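Side-chain contacts in eukaryotic initiation factor 4F subunit p150 (Saccharomyces cerevisiae, PDB 2VSO), which forms part of the cap-binding eIF4F complex that nucleates assembly of the translation apparatus, this chain being its 4A-binding middle (MIF4G) domain: residues G181-Y184 with L188-G191; K41-K46 with D53-E58. All blocks are in the same frame, centred on the assembly; numbering follows the deposited sequence.

Contact 1 of 2, residues G181-Y184 with L188-G191; sequences GFLY and LLTG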
ATOM      1  N   GLY C 181       9.959 -16.170 -10.418  1.00 38.84           N
ATOM      2  CA  GLY C 181       9.364 -17.057  -9.431  1.00 39.91           C
ATOM      3  C   GLY C 181       7.917 -17.384  -9.748  1.00 37.23           C
ATOM      4  O   GLY C 181       7.439 -18.473  -9.473  1.00 43.59           O
ATOM      5  N   PHE C 182       7.223 -16.422 -10.335  1.00 40.28           N
ATOM      6  CA  PHE C 182       5.851 -16.611 -10.787  1.00 40.74           C
ATOM      7  C   PHE C 182       5.711 -17.335 -12.133  1.00 44.15           C
ATOM      8  O   PHE C 182       4.677 -17.922 -12.416  1.00 67.89           O
ATOM      9  CB  PHE C 182       5.130 -15.267 -10.827  1.00 54.17           C
ATOM     10  CG  PHE C 182       4.739 -14.751  -9.467  1.00 48.66           C
ATOM     11  CD1 PHE C 182       4.958 -13.427  -9.119  1.00 52.40           C
ATOM     12  CD2 PHE C 182       4.155 -15.597  -8.531  1.00 51.35           C
ATOM     13  CE1 PHE C 182       4.598 -12.953  -7.864  1.00 61.05           C
ATOM     14  CE2 PHE C 182       3.782 -15.129  -7.265  1.00 44.51           C
ATOM     15  CZ  PHE C 182       4.005 -13.808  -6.929  1.00 37.81           C
ATOM     16  N   LEU C 183       6.749 -17.293 -12.957  1.00 44.10           N
ATOM     17  CA  LEU C 183       6.756 -18.029 -14.210  1.00 39.19           C
ATOM     18  C   LEU C 183       7.103 -19.486 -13.937  1.00 42.90           C
ATOM     19  O   LEU C 183       6.489 -20.399 -14.471  1.00 40.59           O
ATOM     20  CB  LEU C 183       7.796 -17.425 -15.152  1.00 33.71           C
ATOM     21  CG  LEU C 183       7.607 -15.960 -15.529  1.00 41.98           C
ATOM     22  CD1 LEU C 183       8.831 -15.425 -16.232  1.00 28.62           C
ATOM     23  CD2 LEU C 183       6.359 -15.771 -16.364  1.00 30.90           C
ATOM     24  N   TYR C 184       8.114 -19.685 -13.106  1.00 44.20           N
ATOM     25  CA  TYR C 184       8.533 -21.014 -12.707  1.00 53.01           C
ATOM     26  C   TYR C 184       7.359 -21.772 -12.105  1.00 50.02           C
ATOM     27  O   TYR C 184       7.152 -22.943 -12.400  1.00 49.70           O
ATOM     28  CB  TYR C 184       9.688 -20.910 -11.702  1.00 51.83           C
ATOM     29  CG  TYR C 184      10.102 -22.223 -11.067  1.00 48.58           C
ATOM     30  CD1 TYR C 184       9.800 -22.494  -9.728  1.00 53.96           C
ATOM     31  CD2 TYR C 184      10.799 -23.188 -11.793  1.00 44.64           C
ATOM     32  CE1 TYR C 184      10.177 -23.698  -9.122  1.00 43.26           C
ATOM     33  CE2 TYR C 184      11.180 -24.395 -11.199  1.00 55.57           C
ATOM     34  CZ  TYR C 184      10.857 -24.646  -9.864  1.00 52.77           C
ATOM     35  OH  TYR C 184      11.226 -25.823  -9.269  1.00 41.78           O
ATOM     36  N   LEU C 188       6.306 -22.305 -16.642  1.00 56.66           N
ATOM     37  CA  LEU C 188       6.675 -21.589 -17.847  1.00 47.77           C
ATOM     38  C   LEU C 188       8.196 -21.379 -17.911  1.00 60.31           C
ATOM     39  O   LEU C 188       8.714 -20.725 -18.820  1.00 73.04           O
ATOM     40  CB  LEU C 188       5.955 -20.247 -17.922  1.00 40.22           C
ATOM     41  CG  LEU C 188       4.432 -20.251 -17.824  1.00 50.30           C
ATOM     42  CD1 LEU C 188       3.851 -18.855 -18.077  1.00 49.88           C
ATOM     43  CD2 LEU C 188       3.858 -21.236 -18.798  1.00 49.55           C
ATOM     44  N   LEU C 189       8.903 -21.952 -16.944  1.00 56.59           N
ATOM     45  CA  LEU C 189      10.361 -21.945 -16.917  1.00 41.20           C
ATOM     46  C   LEU C 189      10.853 -23.220 -16.248  1.00 58.51           C
ATOM     47  O   LEU C 189      10.164 -23.797 -15.404  1.00 59.45           O
ATOM     48  CB  LEU C 189      10.915 -20.740 -16.151  1.00 35.02           C
ATOM     49  CG  LEU C 189      10.831 -19.313 -16.696  1.00 47.55           C
ATOM     50  CD1 LEU C 189      11.287 -18.309 -15.645  1.00 43.55           C
ATOM     51  CD2 LEU C 189      11.671 -19.169 -17.933  1.00 33.91           C
ATOM     52  N   THR C 190      12.053 -23.646 -16.623  1.00 67.45           N
ATOM     53  CA  THR C 190      12.669 -24.827 -16.042  1.00 82.17           C
ATOM     54  C   THR C 190      13.477 -24.419 -14.818  1.00 83.44           C
ATOM     55  O   THR C 190      13.659 -23.229 -14.554  1.00 73.33           O
ATOM     56  CB  THR C 190      13.598 -25.554 -17.050  1.00 85.46           C
ATOM     57  OG1 THR C 190      14.736 -24.732 -17.348  1.00 84.11           O
ATOM     58  CG2 THR C 190      12.850 -25.867 -18.335  1.00 89.53           C
ATOM     59  N   GLY C 191      13.966 -25.413 -14.081  1.00 85.51           N
ATOM     60  CA  GLY C 191      14.752 -25.166 -12.889  1.00 82.59           C
ATOM     61  C   GLY C 191      16.069 -24.468 -13.165  1.00 90.70           C
ATOM     62  O   GLY C 191      16.580 -23.759 -12.303  1.00 91.87           O
TER

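Contact 2 of 2, residues K41-K46 with D53-E58; sequences KSLLNK and DAISSE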
ATOM      1  N   LYS C  41       1.650  -0.678 -24.319  1.00 63.86           N
ATOM      2  CA  LYS C  41       1.603   0.164 -23.126  1.00 47.28           C
ATOM      3  C   LYS C  41       0.166   0.266 -22.660  1.00 48.44           C
ATOM      4  O   LYS C  41      -0.145   0.081 -21.484  1.00 62.29           O
ATOM      5  CB  LYS C  41       2.128   1.575 -23.399  1.00 42.00           C
ATOM      6  CG  LYS C  41       3.605   1.754 -23.115  1.00 55.09           C
ATOM      7  CD  LYS C  41       4.018   3.209 -23.302  1.00 70.92           C
ATOM      8  CE  LYS C  41       5.534   3.363 -23.319  1.00 85.42           C
ATOM      9  NZ  LYS C  41       6.175   2.335 -24.198  1.00106.83           N
ATOM     10  N   SER C  42      -0.711   0.572 -23.602  1.00 51.44           N
ATOM     11  CA  SER C  42      -2.118   0.756 -23.300  1.00 40.23           C
ATOM     12  C   SER C  42      -2.717  -0.532 -22.760  1.00 52.62           C
ATOM     13  O   SER C  42      -3.465  -0.516 -21.789  1.00 70.18           O
ATOM     14  CB  SER C  42      -2.877   1.228 -24.544  1.00 41.50           C
ATOM     15  OG  SER C  42      -4.153   1.759 -24.202  1.00 50.41           O
ATOM     16  N   LEU C  43      -2.379  -1.657 -23.370  1.00 41.60           N
ATOM     17  CA  LEU C  43      -2.939  -2.911 -22.912  1.00 39.50           C
ATOM     18  C   LEU C  43      -2.348  -3.385 -21.581  1.00 49.65           C
ATOM     19  O   LEU C  43      -3.036  -4.021 -20.792  1.00 56.15           O
ATOM     20  CB  LEU C  43      -2.802  -3.978 -23.984  1.00 48.50           C
ATOM     21  CG  LEU C  43      -3.749  -3.729 -25.155  1.00 51.17           C
ATOM     22  CD1 LEU C  43      -3.375  -4.578 -26.363  1.00 44.36           C
ATOM     23  CD2 LEU C  43      -5.171  -4.004 -24.719  1.00 42.42           C
ATOM     24  N   LEU C  44      -1.090  -3.065 -21.318  1.00 43.54           N
ATOM     25  CA  LEU C  44      -0.472  -3.485 -20.068  1.00 37.84           C
ATOM     26  C   LEU C  44      -0.907  -2.594 -18.886  1.00 53.31           C
ATOM     27  O   LEU C  44      -0.969  -3.055 -17.746  1.00 48.34           O
ATOM     28  CB  LEU C  44       1.043  -3.529 -20.211  1.00 34.30           C
ATOM     29  CG  LEU C  44       1.538  -4.752 -20.989  1.00 42.39           C
ATOM     30  CD1 LEU C  44       3.051  -4.815 -20.997  1.00 43.42           C
ATOM     31  CD2 LEU C  44       0.964  -6.044 -20.422  1.00 49.74           C
ATOM     32  N   ASN C  45      -1.216  -1.332 -19.175  1.00 57.40           N
ATOM     33  CA  ASN C  45      -1.706  -0.388 -18.173  1.00 47.91           C
ATOM     34  C   ASN C  45      -3.131  -0.713 -17.752  1.00 64.48           C
ATOM     35  O   ASN C  45      -3.563  -0.333 -16.670  1.00 67.99           O
ATOM     36  CB  ASN C  45      -1.683   1.051 -18.709  1.00 52.25           C
ATOM     37  CG  ASN C  45      -0.290   1.646 -18.746  1.00 58.85           C
ATOM     38  OD1 ASN C  45       0.591   1.280 -17.951  1.00 41.98           O
ATOM     39  ND2 ASN C  45      -0.082   2.572 -19.682  1.00 43.49           N
ATOM     40  N   LYS C  46      -3.859  -1.404 -18.622  1.00 64.72           N
ATOM     41  CA  LYS C  46      -5.265  -1.730 -18.388  1.00 52.87           C
ATOM     42  C   LYS C  46      -5.439  -3.100 -17.748  1.00 51.73           C
ATOM     43  O   LYS C  46      -6.541  -3.463 -17.343  1.00 68.97           O
ATOM     44  CB  LYS C  46      -6.044  -1.726 -19.707  1.00 39.38           C
ATOM     45  CG  LYS C  46      -6.056  -0.430 -20.418  1.00 40.59           C
ATOM     46  CD  LYS C  46      -6.924  -0.508 -21.668  1.00 42.49           C
ATOM     47  CE  LYS C  46      -7.242   0.888 -22.172  1.00 42.95           C
ATOM     48  NZ  LYS C  46      -7.948   0.853 -23.459  1.00 61.72           N
ATOM     49  N   ASP C  53      -9.405 -11.372 -18.971  1.00 72.75           N
ATOM     50  CA  ASP C  53      -9.640 -12.173 -20.166  1.00 81.51           C
ATOM     51  C   ASP C  53      -9.807 -11.294 -21.403  1.00 75.30           C
ATOM     52  O   ASP C  53      -9.269 -11.602 -22.468  1.00 71.68           O
ATOM     53  CB  ASP C  53     -10.838 -13.095 -19.970  1.00 86.53           C
ATOM     54  CG  ASP C  53     -10.583 -14.158 -18.916  1.00 94.22           C
ATOM     55  OD1 ASP C  53      -9.549 -14.855 -19.019  1.00 87.97           O
ATOM     56  OD2 ASP C  53     -11.418 -14.292 -17.992  1.00 93.49           O
ATOM     57  N   ALA C  54     -10.533 -10.192 -21.252  1.00 57.95           N
ATOM     58  CA  ALA C  54     -10.685  -9.239 -22.339  1.00 50.48           C
ATOM     59  C   ALA C  54      -9.338  -8.688 -22.805  1.00 60.28           C
ATOM     60  O   ALA C  54      -9.102  -8.538 -24.005  1.00 73.96           O
ATOM     61  CB  ALA C  54     -11.610  -8.101 -21.931  1.00 41.66           C
ATOM     62  N   ILE C  55      -8.452  -8.388 -21.859  1.00 59.16           N
ATOM     63  CA  ILE C  55      -7.211  -7.693 -22.200  1.00 60.01           C
ATOM     64  C   ILE C  55      -6.013  -8.617 -22.477  1.00 55.30           C
ATOM     65  O   ILE C  55      -5.105  -8.273 -23.239  1.00 51.42           O
ATOM     66  CB  ILE C  55      -6.897  -6.577 -21.188  1.00 43.29           C
ATOM     67  CG1 ILE C  55      -7.593  -5.303 -21.632  1.00 54.29           C
ATOM     68  CG2 ILE C  55      -5.411  -6.296 -21.104  1.00 45.79           C
ATOM     69  CD1 ILE C  55      -7.511  -4.217 -20.623  1.00 78.89           C
ATOM     70  N   SER C  56      -6.016  -9.799 -21.885  1.00 43.02           N
ATOM     71  CA  SER C  56      -5.038 -10.790 -22.282  1.00 52.04           C
ATOM     72  C   SER C  56      -5.421 -11.385 -23.656  1.00 71.85           C
ATOM     73  O   SER C  56      -4.600 -12.014 -24.331  1.00 67.62           O
ATOM     74  CB  SER C  56      -4.899 -11.873 -21.220  1.00 36.10           C
ATOM     75  OG  SER C  56      -6.096 -12.617 -21.128  1.00 60.39           O
ATOM     76  N   SER C  57      -6.665 -11.169 -24.078  1.00 93.61           N
ATOM     77  CA  SER C  57      -7.094 -11.623 -25.395  1.00 97.32           C
ATOM     78  C   SER C  57      -6.601 -10.637 -26.437  1.00 84.35           C
ATOM     79  O   SER C  57      -6.210 -11.018 -27.543  1.00 90.87           O
ATOM     80  CB  SER C  57      -8.614 -11.733 -25.480  1.00111.74           C
ATOM     81  OG  SER C  57      -9.166 -10.579 -26.086  1.00125.22           O
ATOM     82  N   GLU C  58      -6.621  -9.360 -26.087  1.00 59.81           N
ATOM     83  CA  GLU C  58      -6.151  -8.352 -27.022  1.00 58.07           C
ATOM     84  C   GLU C  58      -4.631  -8.359 -27.159  1.00 62.54           C
ATOM     85  O   GLU C  58      -4.100  -8.161 -28.248  1.00 82.18           O
ATOM     86  CB  GLU C  58      -6.690  -6.976 -26.643  1.00 68.80           C
ATOM     87  CG  GLU C  58      -8.204  -6.980 -26.503  1.00 86.07           C
ATOM     88  CD  GLU C  58      -8.836  -5.671 -26.907  1.00 96.26           C
ATOM     89  OE1 GLU C  58     -10.073  -5.647 -27.090  1.00102.31           O
ATOM     90  OE2 GLU C  58      -8.096  -4.674 -27.050  1.00 95.19           O
TER

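Contact 1 of 2, residues G181-Y184 with L188-G191
The backbone N of Leu188 donates to the carbonyl O of Leu183 in a 2.9 Å hydrogen bond with an N-H...O angle of 160°, a link spanning five residues across the end of helix 163-185. The leucine side chains fill the space beside this bond. Leu189 points toward the helix, and with its CG anti to the carbonyl carbon (chi1 -71°) its CD1 methyl comes down on CB of Leu183 at 3.6 Å and touches Leu183 CD1 as well; the two chains meet at a slant. Leu188 meets Leu183 more loosely, its CD1 lying 4.3 Å from Leu183 CD2. Leucine suits all three places because each packs on a further helix: Leu183 on Ala97 of helix 93-106, Leu188 on Leu129 of helix 122-139, and Leu189 on Val130 and Cys133 of that same helix. Tyr184 leaves its backbone away from the loop, yet a CG anti to the backbone N (chi1 172°) brings ring atoms CD2 and CE2 near the loop backbone: CD2 lies 3.7 Å from O of Leu189 and CE2 4.0 Å from CA of Gly191. The ring also packs on Val224 and Phe228 of helix 211-228, and its hydroxyl is hydrogen-bonded to Asp231. With a phenylalanine here, the carboxylate of Asp231 would probably lose this hydroxyl mate, and the far end of the ring its tether. In this buried turn from helix 163-185 into helix 191-206, the leucines join through carbon contacts, while the tyrosine ring lies against backbone carbonyls and is held by its hydroxyl.

Contact 2 of 2, residues K41-K46 with D53-E58
Leu43 and Ile55 face each other between two neighbouring helices, 33-45 and 52-64, which run antiparallel across a short connection as a helical hairpin of the MIF4G domain. Apolar contact joins the two segments. CD2 of Leu43 lies 4.1 Å from CG1 of Ile55, while the other branch of Ile55, CG2, set anti to the backbone N, faces the carbonyl O of Leu43. Isoleucine suits this place through its two apolar branches, CG1 meeting the Leu43 side chain and CG2 its carbonyl. Leu43 also reaches Ile59 and Ile62 farther along helix 52-64. The polar ends serve another surface. From CG onward Lys46 is extended, carrying NZ to a backbone hydrogen bond and a cation-pi contact with an aromatic ring of the other protein chain. Glu58, for its part, uses OE1 in a salt bridge to a basic side chain belonging to that other protein. Lys46 NZ and Glu58 OE2 remain 6.6 Å apart, too far to pair, although the opposite charges may still attract. Glu58 and Leu43 cross at about a right angle: the glutamate CB rests 3.9 Å from Leu43 CD2, and the same methyl lies 3.8 Å from OE2.

Contact 2 closes before contact 1 opens, so the two follow in series along one MIF4G domain, their centres 22 Å apart and their nearest atoms about 12 Å apart. Contact 2 joins the first two helices of the chain, 33-45 and 52-64; contact 1 sits at the turn between helices 163-185 and 191-206, closer to the centre of the chain. Helix 93-106 borders both, receiving Leu183 from one and Leu44 and Ser56 from the other. Their surroundings differ: contact 1 meets no other protein chain, whereas contact 2 lies at the interface with one, consistent with the 4A-binding role of this domain.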